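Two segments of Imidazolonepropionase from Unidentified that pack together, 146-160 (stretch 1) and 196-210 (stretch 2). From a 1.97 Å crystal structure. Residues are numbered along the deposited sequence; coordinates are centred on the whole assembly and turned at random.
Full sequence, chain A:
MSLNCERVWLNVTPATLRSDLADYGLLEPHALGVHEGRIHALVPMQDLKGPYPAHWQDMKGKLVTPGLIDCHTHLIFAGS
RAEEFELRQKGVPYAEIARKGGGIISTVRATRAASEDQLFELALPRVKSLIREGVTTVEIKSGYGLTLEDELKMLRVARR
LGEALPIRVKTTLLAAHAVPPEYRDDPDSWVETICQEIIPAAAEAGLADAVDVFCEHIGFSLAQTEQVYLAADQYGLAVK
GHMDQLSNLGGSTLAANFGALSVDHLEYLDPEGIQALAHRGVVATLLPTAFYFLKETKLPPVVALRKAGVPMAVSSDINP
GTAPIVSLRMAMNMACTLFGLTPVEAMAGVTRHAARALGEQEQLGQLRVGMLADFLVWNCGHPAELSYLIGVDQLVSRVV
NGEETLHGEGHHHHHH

Stretch 1 (146-160) LTLEDELKMLRVARR
Stretch 2, residues 196-210: QEIIPAAAEAGLADA

The polar half of this contact hangs on one side chain: Arg-159 reaches past the end of the opposing helix and bonds the backbone of its C-terminal turn and the side chain of Asp-209. With chi1 to chi3 m, m, t and chi4 at -153°, its guanidinium lays its edge against the acceptors. Arg-159 NH2 donates to Gly-206 O (3.1 Å) and to Asp-209 OD1 (3.1 Å, nearly linear), while Arg-159 NH1 donates to Asp-209 OD2 (3.1 Å), closing a two-pronged salt bridge; Asp-209 holds chi1 m.

Gly-206 follows the end of the helix, and its carbonyl O accepts from Arg-159 NH2. Helix 196-204 ends in a Schellman motif: Gly-206 takes phi/psi 63/34, a positive phi that favours glycine, with Gly-206 N bonded to Ala-203 O (2.9 Å) and Leu-207 N to Ala-202 O (2.9 Å). Upstream, a pi-type turn at 196-198 precedes a kink at Pro-200, whose nitrogen has no hydrogen to donate.

Helix 148-160 runs in roughly the same direction, its axis 9.9 Å away at closest and crossing at -32°. Thr-147 (chi1 p) caps it, Thr-147 OG1 accepting from Asp-150 N at 2.9 Å. In register, Leu-148 CA lies 5.3 Å from Ile-198 CA, Leu-152 CA 6.4 Å from Ala-202 CA, and Leu-155 CA 5.9 Å from Leu-207 CA.

Leucines spaced along this helix meet small or branched partners. Leu-148 (t, t) sets CB 3.9 Å from Ile-198 CG1, with Ile-198 in m, t. Leu-152 (m, p) places CD2 4.0 Å from Ala-201 CB and CD1 4.1 Å from Ala-202 CB. Leu-207 (m, t), the most covered residue, packs CD1 3.8 Å from Leu-152 CG and 3.8 Å from Arg-156 CG, while Leu-155 (m, t) brings CD1 3.9 Å from Leu-207 CB. The rule: leucines against isoleucine and alanines along the helices, a leucine after the glycine turn, and an arginine that bonds on both sides of that leucine in sequence.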

ATOM      1  N   LEU A 146      17.469   9.822   0.552  1.00 22.67           N
ATOM      2  CA  LEU A 146      18.257  10.175   1.727  1.00 23.49           C
ATOM      3  C   LEU A 146      19.028  11.504   1.632  1.00 24.91           C
ATOM      4  O   LEU A 146      20.160  11.631   2.124  1.00 24.02           O
ATOM      5  CB  LEU A 146      19.194   9.016   2.094  1.00 22.85           C
ATOM      6  CG  LEU A 146      18.448   7.692   2.366  1.00 23.87           C
ATOM      7  CD1 LEU A 146      19.400   6.696   3.025  1.00 24.02           C
ATOM      8  CD2 LEU A 146      17.245   7.928   3.275  1.00 24.46           C
ATOM      9  N   THR A 147      18.397  12.473   0.973  1.00 24.65           N
ATOM     10  CA  THR A 147      18.897  13.848   0.843  1.00 25.97           C
ATOM     11  C   THR A 147      17.588  14.595   0.638  1.00 25.64           C
ATOM     12  O   THR A 147      16.604  13.988   0.217  1.00 25.73           O
ATOM     13  CB  THR A 147      19.786  14.088  -0.407  1.00 26.18           C
ATOM     14  OG1 THR A 147      18.967  14.131  -1.580  1.00 26.11           O
ATOM     15  CG2 THR A 147      20.836  12.981  -0.547  1.00 23.69           C
ATOM     16  N   LEU A 148      17.547  15.889   0.928  1.00 25.51           N
ATOM     17  CA  LEU A 148      16.304  16.621   0.742  1.00 24.18           C
ATOM     18  C   LEU A 148      15.839  16.578  -0.712  1.00 24.23           C
ATOM     19  O   LEU A 148      14.702  16.185  -0.990  1.00 22.31           O
ATOM     20  CB  LEU A 148      16.456  18.074   1.200  1.00 25.76           C
ATOM     21  CG  LEU A 148      15.170  18.917   1.217  1.00 26.69           C
ATOM     22  CD1 LEU A 148      15.343  20.096   2.170  1.00 26.62           C
ATOM     23  CD2 LEU A 148      14.833  19.405  -0.196  1.00 26.59           C
ATOM     24  N   GLU A 149      16.705  16.980  -1.637  1.00 23.69           N
ATOM     25  CA  GLU A 149      16.330  16.997  -3.048  1.00 23.86           C
ATOM     26  C   GLU A 149      15.929  15.633  -3.609  1.00 23.65           C
ATOM     27  O   GLU A 149      14.980  15.528  -4.384  1.00 23.09           O
ATOM     28  CB  GLU A 149      17.463  17.568  -3.908  1.00 26.34           C
ATOM     29  CG  GLU A 149      17.727  19.046  -3.676  1.00 29.94           C
ATOM     30  CD  GLU A 149      18.711  19.306  -2.550  1.00 31.65           C
ATOM     31  OE1 GLU A 149      18.966  18.392  -1.735  1.00 31.32           O
ATOM     32  OE2 GLU A 149      19.233  20.439  -2.483  1.00 34.12           O
ATOM     33  N   ASP A 150      16.655  14.587  -3.236  1.00 23.26           N
ATOM     34  CA  ASP A 150      16.332  13.269  -3.768  1.00 24.80           C
ATOM     35  C   ASP A 150      15.040  12.687  -3.195  1.00 24.38           C
ATOM     36  O   ASP A 150      14.296  12.018  -3.906  1.00 25.91           O
ATOM     37  CB  ASP A 150      17.516  12.332  -3.566  1.00 23.13           C
ATOM     38  CG  ASP A 150      18.731  12.757  -4.389  1.00 24.08           C
ATOM     39  OD1 ASP A 150      18.641  12.737  -5.635  1.00 21.09           O
ATOM     40  OD2 ASP A 150      19.767  13.126  -3.799  1.00 24.55           O
ATOM     41  N   GLU A 151      14.755  12.947  -1.921  1.00 24.52           N
ATOM     42  CA  GLU A 151      13.509  12.460  -1.332  1.00 24.23           C
ATOM     43  C   GLU A 151      12.306  13.115  -2.035  1.00 24.32           C
ATOM     44  O   GLU A 151      11.344  12.441  -2.395  1.00 23.82           O
ATOM     45  CB  GLU A 151      13.463  12.758   0.174  1.00 25.11           C
ATOM     46  CG  GLU A 151      14.378  11.865   1.012  1.00 25.23           C
ATOM     47  CD  GLU A 151      14.021  10.386   0.904  1.00 27.81           C
ATOM     48  OE1 GLU A 151      12.830  10.046   1.076  1.00 27.08           O
ATOM     49  OE2 GLU A 151      14.927   9.562   0.656  1.00 27.08           O
ATOM     50  N   LEU A 152      12.361  14.429  -2.232  1.00 22.81           N
ATOM     51  CA  LEU A 152      11.264  15.130  -2.905  1.00 22.95           C
ATOM     52  C   LEU A 152      11.185  14.744  -4.379  1.00 22.61           C
ATOM     53  O   LEU A 152      10.108  14.759  -4.975  1.00 21.66           O
ATOM     54  CB  LEU A 152      11.428  16.647  -2.770  1.00 24.04           C
ATOM     55  CG  LEU A 152      10.810  17.291  -1.523  1.00 27.41           C
ATOM     56  CD1 LEU A 152      11.358  16.652  -0.263  1.00 27.22           C
ATOM     57  CD2 LEU A 152      11.084  18.790  -1.542  1.00 28.37           C
ATOM     58  N   LYS A 153      12.330  14.399  -4.966  1.00 22.00           N
ATOM     59  CA  LYS A 153      12.372  13.983  -6.363  1.00 23.69           C
ATOM     60  C   LYS A 153      11.485  12.746  -6.512  1.00 21.59           C
ATOM     61  O   LYS A 153      10.731  12.615  -7.465  1.00 21.47           O
ATOM     62  CB  LYS A 153      13.817  13.646  -6.759  1.00 25.35           C
ATOM     63  CG  LYS A 153      13.968  12.985  -8.111  1.00 26.02           C
ATOM     64  CD  LYS A 153      15.445  12.833  -8.506  1.00 27.67           C
ATOM     65  CE  LYS A 153      16.191  11.884  -7.594  1.00 26.00           C
ATOM     66  NZ  LYS A 153      17.614  11.717  -8.020  1.00 26.46           N
HETATM   67  N   MSE A 154      11.593  11.830  -5.562  1.00 21.93           N
HETATM   68  CA  MSE A 154      10.795  10.614  -5.595  1.00 20.96           C
HETATM   69  C   MSE A 154       9.314  10.932  -5.443  1.00 19.93           C
HETATM   70  O   MSE A 154       8.474  10.373  -6.150  1.00 18.54           O
HETATM   71  CB  MSE A 154      11.259   9.656  -4.501  1.00 22.49           C
HETATM   72  CG  MSE A 154      12.677   9.139  -4.766  1.00 23.92           C
HETATM   73 SE   MSE A 154      13.316   7.975  -3.394  1.00 27.64          SE
HETATM   74  CE  MSE A 154      13.413   9.202  -1.958  1.00 33.78           C
ATOM     75  N   LEU A 155       8.995  11.838  -4.529  1.00 19.49           N
ATOM     76  CA  LEU A 155       7.601  12.220  -4.323  1.00 20.59           C
ATOM     77  C   LEU A 155       7.038  12.867  -5.580  1.00 20.27           C
ATOM     78  O   LEU A 155       5.867  12.678  -5.906  1.00 19.99           O
ATOM     79  CB  LEU A 155       7.473  13.174  -3.131  1.00 20.40           C
ATOM     80  CG  LEU A 155       7.993  12.644  -1.790  1.00 22.39           C
ATOM     81  CD1 LEU A 155       7.780  13.703  -0.718  1.00 23.59           C
ATOM     82  CD2 LEU A 155       7.256  11.352  -1.409  1.00 23.18           C
ATOM     83  N   ARG A 156       7.864  13.637  -6.286  1.00 21.48           N
ATOM     84  CA  ARG A 156       7.398  14.269  -7.514  1.00 22.72           C
ATOM     85  C   ARG A 156       7.123  13.214  -8.579  1.00 21.02           C
ATOM     86  O   ARG A 156       6.169  13.330  -9.335  1.00 19.85           O
ATOM     87  CB  ARG A 156       8.421  15.289  -8.030  1.00 24.71           C
ATOM     88  CG  ARG A 156       8.413  16.600  -7.239  1.00 29.47           C
ATOM     89  CD  ARG A 156       9.118  17.720  -8.004  1.00 33.23           C
ATOM     90  NE  ARG A 156      10.556  17.501  -8.105  1.00 35.52           N
ATOM     91  CZ  ARG A 156      11.429  17.810  -7.156  1.00 36.72           C
ATOM     92  NH1 ARG A 156      11.023  18.363  -6.024  1.00 36.45           N
ATOM     93  NH2 ARG A 156      12.712  17.559  -7.346  1.00 36.81           N
ATOM     94  N   VAL A 157       7.973  12.193  -8.657  1.00 20.23           N
ATOM     95  CA  VAL A 157       7.761  11.134  -9.637  1.00 20.86           C
ATOM     96  C   VAL A 157       6.442  10.429  -9.309  1.00 20.42           C
ATOM     97  O   VAL A 157       5.686  10.065 -10.210  1.00 20.63           O
ATOM     98  CB  VAL A 157       8.903  10.089  -9.612  1.00 21.43           C
ATOM     99  CG1 VAL A 157       8.517   8.865 -10.455  1.00 21.57           C
ATOM    100  CG2 VAL A 157      10.186  10.702 -10.165  1.00 22.54           C
ATOM    101  N   ALA A 158       6.179  10.236  -8.020  1.00 20.46           N
ATOM    102  CA  ALA A 158       4.945   9.581  -7.596  1.00 21.62           C
ATOM    103  C   ALA A 158       3.732  10.391  -8.080  1.00 21.96           C
ATOM    104  O   ALA A 158       2.798   9.832  -8.655  1.00 22.45           O
ATOM    105  CB  ALA A 158       4.924   9.428  -6.081  1.00 20.60           C
ATOM    106  N   ARG A 159       3.752  11.701  -7.852  1.00 22.06           N
ATOM    107  CA  ARG A 159       2.661  12.558  -8.309  1.00 23.54           C
ATOM    108  C   ARG A 159       2.534  12.451  -9.827  1.00 23.71           C
ATOM    109  O   ARG A 159       1.424  12.429 -10.352  1.00 24.38           O
ATOM    110  CB  ARG A 159       2.917  14.029  -7.950  1.00 23.57           C
ATOM    111  CG  ARG A 159       2.857  14.364  -6.467  1.00 22.61           C
ATOM    112  CD  ARG A 159       1.478  14.111  -5.842  1.00 25.27           C
ATOM    113  NE  ARG A 159       1.441  14.626  -4.473  1.00 25.63           N
ATOM    114  CZ  ARG A 159       0.660  14.158  -3.502  1.00 26.42           C
ATOM    115  NH1 ARG A 159      -0.172  13.149  -3.729  1.00 26.01           N
ATOM    116  NH2 ARG A 159       0.723  14.699  -2.289  1.00 24.74           N
ATOM    117  N   ARG A 160       3.667  12.414 -10.529  1.00 23.55           N
ATOM    118  CA  ARG A 160       3.658  12.304 -11.993  1.00 25.12           C
ATOM    119  C   ARG A 160       2.962  11.032 -12.456  1.00 24.35           C
ATOM    120  O   ARG A 160       2.225  11.031 -13.443  1.00 24.28           O
ATOM    121  CB  ARG A 160       5.085  12.307 -12.556  1.00 26.17           C
ATOM    122  CG  ARG A 160       5.544  13.650 -13.059  1.00 31.75           C
ATOM    123  CD  ARG A 160       7.027  13.628 -13.443  1.00 33.16           C
ATOM    124  NE  ARG A 160       7.281  13.160 -14.800  1.00 35.57           N
ATOM    125  CZ  ARG A 160       8.506  13.077 -15.322  1.00 35.29           C
ATOM    126  NH1 ARG A 160       9.568  13.425 -14.600  1.00 35.13           N
ATOM    127  NH2 ARG A 160       8.670  12.660 -16.569  1.00 34.79           N
ATOM    128  N   GLN A 196      13.529  19.451  10.429  1.00 31.73           N
ATOM    129  CA  GLN A 196      13.608  20.887  10.183  1.00 33.44           C
ATOM    130  C   GLN A 196      13.688  21.331   8.734  1.00 32.02           C
ATOM    131  O   GLN A 196      13.482  22.510   8.433  1.00 31.38           O
ATOM    132  CB  GLN A 196      14.803  21.464  10.943  1.00 35.20           C
ATOM    133  CG  GLN A 196      14.663  21.423  12.447  1.00 38.98           C
ATOM    134  CD  GLN A 196      15.968  21.702  13.152  1.00 41.61           C
ATOM    135  OE1 GLN A 196      16.732  22.574  12.746  1.00 45.19           O
ATOM    136  NE2 GLN A 196      16.228  20.970  14.224  1.00 43.41           N
ATOM    137  N   GLU A 197      13.971  20.405   7.828  1.00 30.02           N
ATOM    138  CA  GLU A 197      14.107  20.782   6.432  1.00 28.22           C
ATOM    139  C   GLU A 197      13.281  19.967   5.447  1.00 26.51           C
ATOM    140  O   GLU A 197      12.483  20.521   4.693  1.00 26.36           O
ATOM    141  CB  GLU A 197      15.587  20.718   6.050  1.00 27.53           C
ATOM    142  CG  GLU A 197      16.444  21.699   6.842  1.00 31.91           C
ATOM    143  CD  GLU A 197      17.934  21.436   6.724  1.00 33.85           C
ATOM    144  OE1 GLU A 197      18.376  20.895   5.691  1.00 35.22           O
ATOM    145  OE2 GLU A 197      18.668  21.789   7.669  1.00 34.98           O
ATOM    146  N   ILE A 198      13.466  18.651   5.452  1.00 25.51           N
ATOM    147  CA  ILE A 198      12.747  17.809   4.509  1.00 25.30           C
ATOM    148  C   ILE A 198      11.225  17.801   4.673  1.00 24.73           C
ATOM    149  O   ILE A 198      10.495  18.046   3.709  1.00 25.22           O
ATOM    150  CB  ILE A 198      13.300  16.377   4.540  1.00 22.77           C
ATOM    151  CG1 ILE A 198      14.831  16.437   4.379  1.00 24.19           C
ATOM    152  CG2 ILE A 198      12.692  15.557   3.399  1.00 22.40           C
ATOM    153  CD1 ILE A 198      15.516  15.096   4.114  1.00 21.52           C
ATOM    154  N   ILE A 199      10.739  17.523   5.875  1.00 25.22           N
ATOM    155  CA  ILE A 199       9.296  17.519   6.085  1.00 25.81           C
ATOM    156  C   ILE A 199       8.708  18.895   5.730  1.00 26.06           C
ATOM    157  O   ILE A 199       7.719  18.986   5.004  1.00 27.04           O
ATOM    158  CB  ILE A 199       8.948  17.096   7.540  1.00 26.67           C
ATOM    159  CG1 ILE A 199       9.141  15.580   7.679  1.00 27.37           C
ATOM    160  CG2 ILE A 199       7.528  17.493   7.890  1.00 26.98           C
ATOM    161  CD1 ILE A 199       8.799  15.006   9.067  1.00 26.80           C
ATOM    162  N   PRO A 200       9.323  19.986   6.217  1.00 27.20           N
ATOM    163  CA  PRO A 200       8.787  21.315   5.885  1.00 26.29           C
ATOM    164  C   PRO A 200       8.750  21.594   4.379  1.00 25.96           C
ATOM    165  O   PRO A 200       7.757  22.113   3.862  1.00 26.75           O
ATOM    166  CB  PRO A 200       9.726  22.261   6.629  1.00 26.63           C
ATOM    167  CG  PRO A 200      10.026  21.479   7.868  1.00 26.89           C
ATOM    168  CD  PRO A 200      10.302  20.084   7.316  1.00 25.85           C
ATOM    169  N   ALA A 201       9.824  21.245   3.673  1.00 24.65           N
ATOM    170  CA  ALA A 201       9.879  21.481   2.230  1.00 24.73           C
ATOM    171  C   ALA A 201       8.862  20.609   1.493  1.00 24.72           C
ATOM    172  O   ALA A 201       8.219  21.049   0.534  1.00 21.96           O
ATOM    173  CB  ALA A 201      11.286  21.204   1.699  1.00 23.64           C
ATOM    174  N   ALA A 202       8.726  19.368   1.944  1.00 25.04           N
ATOM    175  CA  ALA A 202       7.791  18.440   1.321  1.00 25.99           C
ATOM    176  C   ALA A 202       6.359  18.921   1.501  1.00 25.77           C
ATOM    177  O   ALA A 202       5.561  18.880   0.568  1.00 25.46           O
ATOM    178  CB  ALA A 202       7.959  17.037   1.918  1.00 26.32           C
ATOM    179  N   ALA A 203       6.042  19.374   2.709  1.00 26.61           N
ATOM    180  CA  ALA A 203       4.704  19.863   3.026  1.00 26.85           C
ATOM    181  C   ALA A 203       4.392  21.143   2.256  1.00 27.37           C
ATOM    182  O   ALA A 203       3.303  21.297   1.701  1.00 28.60           O
ATOM    183  CB  ALA A 203       4.590  20.111   4.523  1.00 26.26           C
ATOM    184  N   GLU A 204       5.355  22.057   2.222  1.00 28.59           N
ATOM    185  CA  GLU A 204       5.187  23.320   1.512  1.00 28.10           C
ATOM    186  C   GLU A 204       4.853  23.064   0.045  1.00 28.61           C
ATOM    187  O   GLU A 204       4.045  23.781  -0.552  1.00 28.04           O
ATOM    188  CB  GLU A 204       6.475  24.136   1.613  1.00 31.13           C
ATOM    189  CG  GLU A 204       6.452  25.490   0.914  1.00 33.67           C
ATOM    190  CD  GLU A 204       5.414  26.441   1.496  1.00 35.28           C
ATOM    191  OE1 GLU A 204       5.107  26.333   2.702  1.00 37.26           O
ATOM    192  OE2 GLU A 204       4.915  27.303   0.751  1.00 36.58           O
ATOM    193  N   ALA A 205       5.470  22.039  -0.536  1.00 26.91           N
ATOM    194  CA  ALA A 205       5.230  21.719  -1.937  1.00 25.86           C
ATOM    195  C   ALA A 205       4.014  20.808  -2.132  1.00 26.41           C
ATOM    196  O   ALA A 205       3.660  20.483  -3.264  1.00 26.67           O
ATOM    197  CB  ALA A 205       6.469  21.072  -2.541  1.00 26.58           C
ATOM    198  N   GLY A 206       3.382  20.403  -1.032  1.00 25.95           N
ATOM    199  CA  GLY A 206       2.223  19.526  -1.120  1.00 27.36           C
ATOM    200  C   GLY A 206       2.596  18.182  -1.726  1.00 27.83           C
ATOM    201  O   GLY A 206       1.798  17.562  -2.435  1.00 28.96           O
ATOM    202  N   LEU A 207       3.808  17.720  -1.436  1.00 27.04           N
ATOM    203  CA  LEU A 207       4.297  16.461  -1.988  1.00 25.78           C
ATOM    204  C   LEU A 207       4.089  15.207  -1.140  1.00 25.33           C
ATOM    205  O   LEU A 207       4.223  14.092  -1.653  1.00 24.09           O
ATOM    206  CB  LEU A 207       5.788  16.585  -2.317  1.00 25.34           C
ATOM    207  CG  LEU A 207       6.149  17.492  -3.498  1.00 26.06           C
ATOM    208  CD1 LEU A 207       7.659  17.518  -3.677  1.00 26.44           C
ATOM    209  CD2 LEU A 207       5.478  16.963  -4.766  1.00 26.51           C
ATOM    210  N   ALA A 208       3.764  15.370   0.141  1.00 24.34           N
ATOM    211  CA  ALA A 208       3.588  14.210   1.010  1.00 26.64           C
ATOM    212  C   ALA A 208       2.216  14.096   1.671  1.00 26.57           C
ATOM    213  O   ALA A 208       1.752  15.034   2.313  1.00 28.47           O
ATOM    214  CB  ALA A 208       4.676  14.202   2.088  1.00 25.19           C
ATOM    215  N   ASP A 209       1.577  12.943   1.514  1.00 26.63           N
ATOM    216  CA  ASP A 209       0.273  12.710   2.123  1.00 26.62           C
ATOM    217  C   ASP A 209       0.469  12.100   3.506  1.00 27.16           C
ATOM    218  O   ASP A 209      -0.437  12.139   4.339  1.00 29.72           O
ATOM    219  CB  ASP A 209      -0.575  11.772   1.257  1.00 25.75           C
ATOM    220  CG  ASP A 209      -0.879  12.357  -0.101  1.00 26.82           C
ATOM    221  OD1 ASP A 209      -1.229  13.556  -0.159  1.00 26.48           O
ATOM    222  OD2 ASP A 209      -0.776  11.622  -1.109  1.00 25.18           O
ATOM    223  N   ALA A 210       1.651  11.545   3.749  1.00 25.15           N
ATOM    224  CA  ALA A 210       1.952  10.930   5.041  1.00 24.73           C
ATOM    225  C   ALA A 210       3.454  10.806   5.268  1.00 25.29           C
ATOM    226  O   ALA A 210       4.246  11.003   4.340  1.00 24.82           O
ATOM    227  CB  ALA A 210       1.302   9.556   5.128  1.00 23.07           C
TER
HETATM  228  O   HOH W   1      -2.647  13.911  -2.095  1.00 46.62           O